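Local coordinates for protein UspA1 (Moraxella catarrhalis, PDB 3NTN) that acts as a trimeric autotransporter adhesin of the bacterial outer membrane, implicated in attachment through fibronectin and the receptor CEACAM1, at residues B[127-131]-B[142-146]; B[120-126]-B[151-157]; B[15-21]-B[29-35]; B[39-45]-B[54-60]. All blocks are in the same frame, centred on the assembly; numbering follows the deposited sequence.

Contact 1: B[127-131]-B[142-146]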
loop_
_atom_site.group_PDB
_atom_site.type_symbol
_atom_site.label_atom_id
_atom_site.label_comp_id
_atom_site.label_asym_id
_atom_site.label_seq_id
_atom_site.Cartn_x
_atom_site.Cartn_y
_atom_site.Cartn_z
ATOM N N THR B 127 -14.527 -2.400 -8.518
ATOM C CA THR B 127 -15.195 -2.821 -9.771
ATOM C C THR B 127 -14.743 -4.222 -10.160
ATOM O O THR B 127 -13.707 -4.719 -9.677
ATOM C CB THR B 127 -15.003 -1.817 -10.939
ATOM O OG1 THR B 127 -13.590 -1.625 -11.213
ATOM C CG2 THR B 127 -15.664 -0.458 -10.568
ATOM N N ILE B 128 -15.561 -4.870 -10.995
ATOM C CA ILE B 128 -15.298 -6.200 -11.494
ATOM C C ILE B 128 -14.769 -6.032 -12.898
ATOM O O ILE B 128 -15.480 -5.572 -13.773
ATOM C CB ILE B 128 -16.561 -7.070 -11.488
ATOM C CG1 ILE B 128 -17.065 -7.271 -10.052
ATOM C CG2 ILE B 128 -16.283 -8.454 -12.150
ATOM C CD1 ILE B 128 -18.429 -7.961 -9.970
ATOM N N VAL B 129 -13.494 -6.362 -13.108
ATOM C CA VAL B 129 -12.872 -6.176 -14.419
ATOM C C VAL B 129 -12.333 -7.510 -14.898
ATOM O O VAL B 129 -11.231 -7.887 -14.584
ATOM C CB VAL B 129 -11.713 -5.114 -14.388
ATOM C CG1 VAL B 129 -11.282 -4.825 -15.776
ATOM C CG2 VAL B 129 -12.180 -3.830 -13.748
ATOM N N ASN B 130 -13.146 -8.217 -15.663
ATOM C CA ASN B 130 -12.723 -9.494 -16.205
ATOM C C ASN B 130 -12.124 -9.334 -17.603
ATOM O O ASN B 130 -11.393 -10.210 -18.071
ATOM C CB ASN B 130 -13.890 -10.502 -16.189
ATOM C CG ASN B 130 -13.921 -11.353 -14.901
ATOM O OD1 ASN B 130 -12.974 -12.085 -14.603
ATOM N ND2 ASN B 130 -15.020 -11.274 -14.159
ATOM N N SER B 131 -12.389 -8.204 -18.252
ATOM C CA SER B 131 -11.985 -8.000 -19.636
ATOM C C SER B 131 -12.010 -6.517 -19.978
ATOM O O SER B 131 -12.383 -5.703 -19.125
ATOM C CB SER B 131 -12.937 -8.738 -20.575
ATOM O OG SER B 131 -14.153 -8.022 -20.641
ATOM N N PHE B 142 -8.664 -11.820 -17.423
ATOM C CA PHE B 142 -7.998 -11.192 -16.290
ATOM C C PHE B 142 -8.268 -11.973 -14.978
ATOM O O PHE B 142 -9.411 -12.357 -14.657
ATOM C CB PHE B 142 -8.493 -9.757 -16.083
ATOM C CG PHE B 142 -8.285 -8.832 -17.267
ATOM C CD1 PHE B 142 -7.316 -9.089 -18.249
ATOM C CD2 PHE B 142 -9.013 -7.652 -17.356
ATOM C CE1 PHE B 142 -7.142 -8.235 -19.296
ATOM C CE2 PHE B 142 -8.811 -6.786 -18.412
ATOM C CZ PHE B 142 -7.888 -7.077 -19.376
ATOM N N ALA B 143 -7.189 -12.116 -14.200
ATOM C CA ALA B 143 -7.192 -12.611 -12.817
ATOM C C ALA B 143 -7.505 -11.508 -11.820
ATOM O O ALA B 143 -7.292 -10.297 -12.088
ATOM C CB ALA B 143 -5.854 -13.259 -12.500
ATOM N N GLY B 144 -8.030 -11.948 -10.676
ATOM C CA GLY B 144 -8.306 -11.098 -9.542
ATOM C C GLY B 144 -9.476 -10.140 -9.709
ATOM O O GLY B 144 -9.409 -9.017 -9.228
ATOM N N ALA B 145 -10.531 -10.566 -10.402
ATOM C CA ALA B 145 -11.772 -9.806 -10.480
ATOM C C ALA B 145 -12.859 -10.319 -9.484
ATOM O O ALA B 145 -12.637 -10.278 -8.254
ATOM C CB ALA B 145 -12.289 -9.789 -11.904
ATOM N N SER B 146 -14.008 -10.789 -10.007
ATOM C CA SER B 146 -15.270 -10.963 -9.229
ATOM C C SER B 146 -15.096 -11.501 -7.790
ATOM O O SER B 146 -16.078 -11.792 -7.078
ATOM C CB SER B 146 -16.297 -11.805 -10.032
ATOM O OG SER B 146 -17.514 -12.076 -9.308
#

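Contact 2: B[120-126]-B[151-157]. With SO4 (sulfate ion), chain G.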
loop_
_atom_site.group_PDB
_atom_site.type_symbol
_atom_site.label_atom_id
_atom_site.label_comp_id
_atom_site.label_asym_id
_atom_site.label_seq_id
_atom_site.Cartn_x
_atom_site.Cartn_y
_atom_site.Cartn_z
ATOM N N ASN B 120 -5.248 13.365 2.030
ATOM C CA ASN B 120 -6.244 13.617 0.993
ATOM C C ASN B 120 -6.669 12.349 0.243
ATOM O O ASN B 120 -7.101 12.383 -0.900
ATOM C CB ASN B 120 -5.732 14.624 -0.036
ATOM C CG ASN B 120 -5.625 15.989 0.494
ATOM O OD1 ASN B 120 -6.310 16.357 1.436
ATOM N ND2 ASN B 120 -4.761 16.792 -0.130
ATOM N N THR B 121 -6.533 11.207 0.864
ATOM C CA THR B 121 -6.855 9.967 0.180
ATOM C C THR B 121 -8.372 9.684 0.160
ATOM O O THR B 121 -9.029 9.840 1.173
ATOM C CB THR B 121 -6.010 8.822 0.756
ATOM O OG1 THR B 121 -4.656 9.017 0.303
ATOM C CG2 THR B 121 -6.487 7.453 0.254
ATOM N N ALA B 122 -8.924 9.294 -0.994
ATOM C CA ALA B 122 -10.333 8.885 -1.041
ATOM C C ALA B 122 -10.582 7.379 -1.239
ATOM O O ALA B 122 -9.864 6.712 -1.991
ATOM C CB ALA B 122 -11.112 9.709 -2.097
ATOM N N GLY B 123 -11.621 6.873 -0.550
ATOM C CA GLY B 123 -12.137 5.517 -0.723
ATOM C C GLY B 123 -12.836 5.408 -2.069
ATOM O O GLY B 123 -13.376 6.399 -2.609
ATOM N N LYS B 124 -12.843 4.193 -2.618
ATOM C CA LYS B 124 -13.481 3.929 -3.923
ATOM C C LYS B 124 -14.080 2.542 -3.930
ATOM O O LYS B 124 -13.475 1.599 -3.420
ATOM C CB LYS B 124 -12.427 4.034 -5.034
ATOM C CG LYS B 124 -12.962 4.548 -6.367
ATOM C CD LYS B 124 -11.792 4.737 -7.324
ATOM C CE LYS B 124 -12.172 4.358 -8.735
ATOM N NZ LYS B 124 -11.373 5.209 -9.634
ATOM N N ALA B 125 -15.255 2.409 -4.530
ATOM C CA ALA B 125 -15.948 1.136 -4.641
ATOM C C ALA B 125 -15.176 0.173 -5.571
ATOM O O ALA B 125 -14.688 0.574 -6.609
ATOM C CB ALA B 125 -17.400 1.409 -5.180
ATOM N N ALA B 126 -15.037 -1.081 -5.185
ATOM C CA ALA B 126 -14.465 -2.099 -6.070
ATOM C C ALA B 126 -15.236 -2.265 -7.399
ATOM O O ALA B 126 -16.469 -2.254 -7.419
ATOM C CB ALA B 126 -14.390 -3.444 -5.338
ATOM N N GLY B 151 -13.746 -4.164 -0.897
ATOM C CA GLY B 151 -13.111 -2.852 -0.811
ATOM C C GLY B 151 -11.874 -2.691 -1.670
ATOM O O GLY B 151 -11.468 -3.611 -2.360
ATOM N N THR B 152 -11.280 -1.507 -1.661
ATOM C CA THR B 152 -10.128 -1.243 -2.490
ATOM C C THR B 152 -9.003 -0.735 -1.595
ATOM O O THR B 152 -9.230 -0.458 -0.432
ATOM C CB THR B 152 -10.452 -0.193 -3.559
ATOM O OG1 THR B 152 -11.100 0.954 -2.953
ATOM C CG2 THR B 152 -11.339 -0.810 -4.657
ATOM N N VAL B 153 -7.797 -0.608 -2.121
ATOM C CA VAL B 153 -6.730 -0.017 -1.392
ATOM C C VAL B 153 -6.530 1.313 -2.099
ATOM O O VAL B 153 -6.242 1.314 -3.286
ATOM C CB VAL B 153 -5.453 -0.870 -1.462
ATOM C CG1 VAL B 153 -4.308 -0.128 -0.834
ATOM C CG2 VAL B 153 -5.641 -2.221 -0.740
ATOM N N SER B 154 -6.742 2.445 -1.414
ATOM C CA SER B 154 -6.570 3.722 -2.110
ATOM C C SER B 154 -5.300 4.393 -1.707
ATOM O O SER B 154 -4.905 4.329 -0.522
ATOM C CB SER B 154 -7.743 4.656 -1.880
ATOM O OG SER B 154 -7.479 5.887 -2.553
ATOM N N VAL B 155 -4.609 4.965 -2.697
ATOM C CA VAL B 155 -3.389 5.727 -2.429
ATOM C C VAL B 155 -3.510 7.215 -2.670
ATOM O O VAL B 155 -2.524 7.930 -2.497
ATOM C CB VAL B 155 -2.146 5.163 -3.147
ATOM C CG1 VAL B 155 -1.910 3.655 -2.796
ATOM C CG2 VAL B 155 -2.185 5.379 -4.668
ATOM N N GLY B 156 -4.688 7.720 -3.055
ATOM C CA GLY B 156 -4.838 9.180 -3.337
ATOM C C GLY B 156 -6.293 9.536 -3.621
ATOM O O GLY B 156 -7.164 8.796 -3.194
ATOM N N LYS B 157 -6.575 10.674 -4.282
ATOM C CA LYS B 157 -7.971 10.973 -4.760
ATOM C C LYS B 157 -7.914 11.331 -6.238
ATOM O O LYS B 157 -6.826 11.540 -6.771
ATOM C CB LYS B 157 -8.663 12.109 -3.978
ATOM C CG LYS B 157 -7.861 13.434 -3.867
ATOM C CD LYS B 157 -8.652 14.660 -3.337
ATOM C CE LYS B 157 -10.057 14.723 -3.910
ATOM N NZ LYS B 157 -10.722 16.127 -3.952
HETATM S S SO4 G . -13.584 8.233 -9.177
HETATM O O1 SO4 G . -12.288 8.063 -9.840
HETATM O O2 SO4 G . -13.677 9.629 -8.725
HETATM O O3 SO4 G . -14.701 7.810 -10.049
HETATM O O4 SO4 G . -13.684 7.384 -7.985
HETATM O O HOH W 1 -12.318 2.478 -0.407
#

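Contact 3: B[15-21]-B[29-35]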
loop_
_atom_site.group_PDB
_atom_site.type_symbol
_atom_site.label_atom_id
_atom_site.label_comp_id
_atom_site.label_asym_id
_atom_site.label_seq_id
_atom_site.Cartn_x
_atom_site.Cartn_y
_atom_site.Cartn_z
ATOM N N GLY B 15 -8.178 16.336 34.393
ATOM C CA GLY B 15 -9.489 16.863 34.749
ATOM C C GLY B 15 -10.590 16.292 33.882
ATOM O O GLY B 15 -10.335 15.948 32.728
ATOM N N TYR B 16 -11.794 16.195 34.470
ATOM C CA TYR B 16 -13.063 15.850 33.797
ATOM C C TYR B 16 -12.984 14.588 32.973
ATOM O O TYR B 16 -13.625 14.509 31.921
ATOM C CB TYR B 16 -13.625 17.016 32.946
ATOM C CG TYR B 16 -13.972 18.221 33.772
ATOM C CD1 TYR B 16 -15.273 18.418 34.277
ATOM C CD2 TYR B 16 -12.990 19.139 34.116
ATOM C CE1 TYR B 16 -15.566 19.522 35.082
ATOM C CE2 TYR B 16 -13.278 20.234 34.918
ATOM C CZ TYR B 16 -14.553 20.425 35.394
ATOM O OH TYR B 16 -14.774 21.548 36.167
ATOM N N ASN B 17 -12.185 13.624 33.455
ATOM C CA ASN B 17 -12.007 12.317 32.832
ATOM C C ASN B 17 -12.969 11.313 33.421
ATOM O O ASN B 17 -13.283 11.381 34.576
ATOM C CB ASN B 17 -10.564 11.827 32.991
ATOM C CG ASN B 17 -9.596 12.658 32.200
ATOM O OD1 ASN B 17 -9.877 13.051 31.067
ATOM N ND2 ASN B 17 -8.451 12.946 32.792
ATOM N N GLN B 18 -13.452 10.377 32.620
ATOM C CA GLN B 18 -14.447 9.454 33.105
ATOM C C GLN B 18 -14.098 8.076 32.598
ATOM O O GLN B 18 -13.909 7.898 31.420
ATOM C CB GLN B 18 -15.854 9.870 32.619
ATOM C CG GLN B 18 -16.516 11.004 33.436
ATOM C CD GLN B 18 -17.670 11.701 32.680
ATOM O OE1 GLN B 18 -18.823 11.743 33.150
ATOM N NE2 GLN B 18 -17.353 12.255 31.500
ATOM N N ALA B 19 -14.002 7.092 33.482
ATOM C CA ALA B 19 -13.801 5.714 33.054
ATOM C C ALA B 19 -15.072 4.968 33.458
ATOM O O ALA B 19 -15.106 4.276 34.460
ATOM C CB ALA B 19 -12.589 5.140 33.701
ATOM N N LYS B 20 -16.137 5.156 32.692
ATOM C CA LYS B 20 -17.456 4.586 33.027
ATOM C C LYS B 20 -17.594 3.102 32.648
ATOM O O LYS B 20 -18.468 2.427 33.166
ATOM C CB LYS B 20 -18.578 5.388 32.363
ATOM C CG LYS B 20 -18.607 6.859 32.764
ATOM C CD LYS B 20 -19.444 7.694 31.808
ATOM C CE LYS B 20 -20.314 8.693 32.572
ATOM N NZ LYS B 20 -21.155 9.538 31.666
ATOM N N GLY B 21 -16.771 2.609 31.723
ATOM C CA GLY B 21 -16.903 1.213 31.259
ATOM C C GLY B 21 -16.230 0.286 32.242
ATOM O O GLY B 21 -15.209 0.662 32.843
ATOM N N GLY B 29 -5.029 13.345 30.885
ATOM C CA GLY B 29 -5.562 14.342 29.991
ATOM C C GLY B 29 -6.818 15.044 30.481
ATOM O O GLY B 29 -7.163 15.055 31.662
ATOM N N TYR B 30 -7.526 15.634 29.552
ATOM C CA TYR B 30 -8.633 16.484 29.928
ATOM C C TYR B 30 -9.877 16.142 29.123
ATOM O O TYR B 30 -9.813 16.040 27.897
ATOM C CB TYR B 30 -8.250 17.938 29.688
ATOM C CG TYR B 30 -9.385 18.909 29.921
ATOM C CD1 TYR B 30 -9.932 19.094 31.205
ATOM C CD2 TYR B 30 -9.895 19.670 28.872
ATOM C CE1 TYR B 30 -10.953 19.999 31.407
ATOM C CE2 TYR B 30 -10.883 20.596 29.071
ATOM C CZ TYR B 30 -11.429 20.753 30.335
ATOM O OH TYR B 30 -12.460 21.667 30.524
ATOM N N ASN B 31 -10.998 15.968 29.804
ATOM C CA ASN B 31 -12.242 15.682 29.123
ATOM C C ASN B 31 -12.236 14.389 28.263
ATOM O O ASN B 31 -12.770 14.340 27.131
ATOM C CB ASN B 31 -12.663 16.896 28.283
ATOM C CG ASN B 31 -14.152 16.979 28.102
ATOM O OD1 ASN B 31 -14.918 16.513 28.948
ATOM N ND2 ASN B 31 -14.579 17.600 27.009
ATOM N N ASN B 32 -11.635 13.347 28.816
ATOM C CA ASN B 32 -11.655 12.051 28.190
ATOM C C ASN B 32 -12.741 11.124 28.788
ATOM O O ASN B 32 -12.844 10.965 29.978
ATOM C CB ASN B 32 -10.248 11.449 28.243
ATOM C CG ASN B 32 -9.208 12.277 27.433
ATOM O OD1 ASN B 32 -9.466 12.666 26.294
ATOM N ND2 ASN B 32 -8.028 12.519 28.021
ATOM N N GLU B 33 -13.550 10.511 27.940
ATOM C CA GLU B 33 -14.624 9.636 28.374
ATOM C C GLU B 33 -14.460 8.222 27.807
ATOM O O GLU B 33 -14.664 8.007 26.586
ATOM C CB GLU B 33 -15.916 10.197 27.815
ATOM C CG GLU B 33 -17.070 10.151 28.749
ATOM C CD GLU B 33 -18.325 10.759 28.115
ATOM O OE1 GLU B 33 -19.412 10.126 28.227
ATOM O OE2 GLU B 33 -18.222 11.861 27.502
ATOM N N ALA B 34 -14.142 7.253 28.658
ATOM C CA ALA B 34 -14.054 5.851 28.194
ATOM C C ALA B 34 -15.238 5.023 28.659
ATOM O O ALA B 34 -15.364 4.676 29.816
ATOM C CB ALA B 34 -12.696 5.175 28.576
ATOM N N THR B 35 -16.108 4.696 27.732
ATOM C CA THR B 35 -17.399 4.149 28.088
ATOM C C THR B 35 -17.559 2.654 27.828
ATOM O O THR B 35 -18.398 1.997 28.460
ATOM C CB THR B 35 -18.462 4.985 27.403
ATOM O OG1 THR B 35 -18.911 5.969 28.346
ATOM C CG2 THR B 35 -19.593 4.133 26.887
#

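Contact 4: B[39-45]-B[54-60]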
loop_
_atom_site.group_PDB
_atom_site.type_symbol
_atom_site.label_atom_id
_atom_site.label_comp_id
_atom_site.label_asym_id
_atom_site.label_seq_id
_atom_site.Cartn_x
_atom_site.Cartn_y
_atom_site.Cartn_z
ATOM N N SER B 39 -12.341 -0.475 27.469
ATOM C CA SER B 39 -11.897 0.641 26.612
ATOM C C SER B 39 -10.673 1.367 27.243
ATOM O O SER B 39 -10.360 1.221 28.443
ATOM C CB SER B 39 -13.029 1.603 26.274
ATOM O OG SER B 39 -13.558 2.151 27.458
ATOM N N THR B 40 -9.954 2.100 26.417
ATOM C CA THR B 40 -8.726 2.723 26.894
ATOM C C THR B 40 -8.510 4.083 26.240
ATOM O O THR B 40 -8.549 4.219 25.022
ATOM C CB THR B 40 -7.480 1.835 26.587
ATOM O OG1 THR B 40 -7.592 0.585 27.242
ATOM C CG2 THR B 40 -6.206 2.494 27.042
ATOM N N ILE B 41 -8.256 5.085 27.060
ATOM C CA ILE B 41 -7.739 6.339 26.510
ATOM C C ILE B 41 -6.401 6.603 27.165
ATOM O O ILE B 41 -6.292 6.623 28.378
ATOM C CB ILE B 41 -8.715 7.489 26.660
ATOM C CG1 ILE B 41 -10.015 7.161 25.914
ATOM C CG2 ILE B 41 -8.101 8.812 26.179
ATOM C CD1 ILE B 41 -11.202 7.943 26.382
ATOM N N ALA B 42 -5.372 6.705 26.341
ATOM C CA ALA B 42 -4.042 6.869 26.818
ATOM C C ALA B 42 -3.857 8.315 27.351
ATOM O O ALA B 42 -3.081 8.524 28.275
ATOM C CB ALA B 42 -3.054 6.584 25.733
ATOM N N GLY B 43 -4.588 9.285 26.785
ATOM C CA GLY B 43 -4.368 10.694 27.123
ATOM C C GLY B 43 -4.804 11.645 26.032
ATOM O O GLY B 43 -5.431 11.257 25.039
ATOM N N GLY B 44 -4.453 12.909 26.194
ATOM C CA GLY B 44 -4.870 13.945 25.279
ATOM C C GLY B 44 -6.152 14.536 25.807
ATOM O O GLY B 44 -6.355 14.603 27.014
ATOM N N ARG B 45 -7.041 14.925 24.906
ATOM C CA ARG B 45 -8.104 15.879 25.216
ATOM C C ARG B 45 -9.311 15.578 24.364
ATOM O O ARG B 45 -9.181 15.374 23.172
ATOM C CB ARG B 45 -7.617 17.308 24.916
ATOM C CG ARG B 45 -8.717 18.419 25.141
ATOM C CD ARG B 45 -8.148 19.859 25.257
ATOM N NE ARG B 45 -7.425 20.302 24.056
ATOM C CZ ARG B 45 -7.988 20.919 23.015
ATOM N NH1 ARG B 45 -9.295 21.149 23.008
ATOM N NH2 ARG B 45 -7.253 21.301 21.960
ATOM N N SER B 54 -11.693 -0.815 22.780
ATOM C CA SER B 54 -11.260 0.268 21.962
ATOM C C SER B 54 -10.081 1.070 22.559
ATOM O O SER B 54 -9.699 0.930 23.714
ATOM C CB SER B 54 -12.439 1.214 21.658
ATOM O OG SER B 54 -12.914 1.826 22.853
ATOM N N PHE B 55 -9.477 1.896 21.738
ATOM C CA PHE B 55 -8.311 2.594 22.141
ATOM C C PHE B 55 -8.273 3.917 21.397
ATOM O O PHE B 55 -8.413 3.941 20.191
ATOM C CB PHE B 55 -7.055 1.768 21.847
ATOM C CG PHE B 55 -5.784 2.500 22.165
ATOM C CD1 PHE B 55 -5.276 2.523 23.456
ATOM C CD2 PHE B 55 -5.123 3.231 21.165
ATOM C CE1 PHE B 55 -4.045 3.270 23.780
ATOM C CE2 PHE B 55 -3.926 3.962 21.450
ATOM C CZ PHE B 55 -3.388 3.976 22.771
ATOM N N ALA B 56 -8.129 5.021 22.129
ATOM C CA ALA B 56 -7.966 6.355 21.520
ATOM C C ALA B 56 -6.830 7.050 22.231
ATOM O O ALA B 56 -6.599 6.819 23.406
ATOM C CB ALA B 56 -9.284 7.194 21.659
ATOM N N ALA B 57 -6.065 7.873 21.505
ATOM C CA ALA B 57 -5.153 8.850 22.147
ATOM C C ALA B 57 -5.017 10.082 21.242
ATOM O O ALA B 57 -5.085 9.953 20.040
ATOM C CB ALA B 57 -3.816 8.201 22.390
ATOM N N GLY B 58 -4.797 11.254 21.810
ATOM C CA GLY B 58 -4.547 12.457 21.042
ATOM C C GLY B 58 -5.676 13.439 21.306
ATOM O O GLY B 58 -6.173 13.539 22.432
ATOM N N ILE B 59 -6.114 14.159 20.264
ATOM C CA ILE B 59 -7.115 15.141 20.463
ATOM C C ILE B 59 -8.373 14.813 19.654
ATOM O O ILE B 59 -8.321 14.607 18.414
ATOM C CB ILE B 59 -6.601 16.535 20.097
ATOM C CG1 ILE B 59 -5.495 16.962 21.042
ATOM C CG2 ILE B 59 -7.756 17.566 20.094
ATOM C CD1 ILE B 59 -4.775 18.241 20.571
ATOM N N ASP B 60 -9.506 14.750 20.357
ATOM C CA ASP B 60 -10.822 14.719 19.707
ATOM C C ASP B 60 -11.118 13.446 18.871
ATOM O O ASP B 60 -11.765 13.515 17.828
ATOM C CB ASP B 60 -11.083 16.038 18.881
ATOM C CG ASP B 60 -12.568 16.372 18.783
ATOM O OD1 ASP B 60 -13.401 15.671 19.402
ATOM O OD2 ASP B 60 -12.934 17.298 18.062
HETATM O O HOH W 2 -8.461 -0.909 25.386
#

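Contact 1: B[127-131]-B[142-146]
One backbone hydrogen bond joins the two segments: Phe142 N donates to Asn130 O at 3.2 Å, nearly straight at 163°. The rest are van der Waals contacts. Two join apolar side chains, Val129 CG1 to Phe142 CD2 at 4.0 Å and Ile128 CG2 to Ala145 CB at 4.2 Å. Others meet oxygens: Phe142 CD2 comes within 3.6 Å of Val129 O, at the ring edge near its plane, and Ala145 CB, pointing toward 127-131, lies 3.5 Å from Val129 O and 3.6 Å from Asn130 OD1. Neither segment is regular strand. Together they close the base of an excursion that carries the short strands 132-134 and 137-139 and departs from the beta roll between strands 115-117 and 153-154, probably as part of the neck leading from head to stalk. At its outer end the contact thins, with Ile128 CG2 4.0 Å from Ser146 CB, and the chain is not traced just beyond Ser146. Polar bonds to other chains hold the edges: the backbone of Ala143 bonds to Ser183 and Asn181 of the second subunit, and Thr127 N to Gln163 of the third subunit. Phe142, buried in the trimer, packs on Gln184 of the second subunit.

Contact 2: B[120-126]-B[151-157]
Two side-chain hydroxyls make the shortest bonds: Thr152 OG1 donates to Lys124 O at 2.5 Å and Ser154 OG to Ala122 O at 2.6 Å. A backbone bond from Ala122 N to Gly156 O, 2.9 Å, ties the other end, and water 1 joins Lys124 N (2.8 Å) to Thr152 OG1 (3.2 Å). Segment 120-126 runs antiparallel to 151-157, linked to it largely through side chains and water. Strand 153-154 is one of the two edge strands, within this chain, of the parallel sheet in the left-handed beta roll of the YadA-like head. Val153 and Ser154 continue that sheet as a parallel ladder into the third subunit. Lys124 NZ turns outward to a sulfate, probably from the crystallisation liquor, 3.0 Å from its O1. Packing fills in between these bonds: Thr121 CG2 rests 3.4 Å from Ser154 OG, while Thr121 OG1 bonds to Leu117 O; Ala126 CB lies 4.1 Å from Thr152 CG2, and Ala122 CB 3.9 Å from Lys157 CB.

Contact 3: B[15-21]-B[29-35]
As successive coils of the YadA-like left-handed parallel beta roll, the segments run side by side, their end-to-end directions 24° apart, with Gly15 to Ala19 each facing the residue fifteen positions later. Bonds alternate: Asn31 N to Gly15 O (3.0 Å), Gln18 N to Asn32 O (2.8 Å), Ala34 N to Gln18 O (2.8 Å) and Gly21 N to Ala34 O (3.1 Å). A CB on Gly21 would clash with Thr35 O. Asn17 bridges the rungs with its amide, OD1 accepting from Asn32 N (2.9 Å) and ND2 donating to Gly29 O (2.7 Å). Asn32 plays the same part one coil on, its side chain bonding to Gly28, Gly44 and Asn47: an asparagine ladder. Outside, Tyr16 CD2 meets Tyr30 CE1 at 3.5 Å, and a long salt bridge spans Lys20 NZ and Glu33 OE1 at 3.9 Å. Inward, Asn17 and Ala19 touch strand 10-11, while Asn32 and Ala34 pack against strands 25-26 and 40-42; strand 48-49 continues the sheet beyond 33-34.

Contact 4: B[39-45]-B[54-60]
Strands 40-42 and 55-57 run parallel, 4.9 Å apart at closest approach, the usual spacing of hydrogen-bonded neighbours, and cross at -22°. On one face Thr40 sits beside Phe55, Thr40 CG2 meeting the ring edge at CD1 (3.7 Å). The Ala42 methyl is the bump that fills the hollow next to them, with Ala42 CB 4.0 Å from Phe55 CZ and 3.8 Å from Ala57 CB. On the opposite face Ile41 CG1 lies beside Ala56 CB at 4.3 Å. Bonds from Ala56 N to Thr40 O (3.0 Å) and Ala42 N to Ala56 O (3.2 Å) hold this register. A beta bulge then shifts it by one as both chains turn a corner at Gly43 and Gly58. Here Gly44 CA comes within 3.2 Å of Gly58 O, where a side chain would collide. Past the corner Arg45 N bonds to Gly58 O (3.0 Å), and Ile59 CG2 lies over one face of the Arg45 guanidinium, whose NE is salt-bridged to Asp38 of the second subunit. In the left-handed beta roll, Phe55 packs on Phe55 of the second subunit in the trimer core, whereas Ile41 faces Ala34 and Ala49 of strands 33-34 and 48-49.

Contacts 3 and 4 are neighbours in the roll, their centres about 9 Å apart: Gly44 O receives probable hydrogen bonds from Asn32 ND2 (2.9 Å) and Tyr30 N (3.0 Å), so side chain and backbone both meet the chain just past the corner at Gly43. Contact 2 reaches the same parallel sheet as contact 4 at its far end, the centres about 26 Å apart. Contact 1 falls between the two segments of contact 2, 127 following on 126, with centres about 17 Å apart; its centre lies about 48 Å from that of contact 3, across the chain's centre. All four touch the second subunit. The nickel bound by His216 and His220 belongs to the C-terminal end, beyond these contacts.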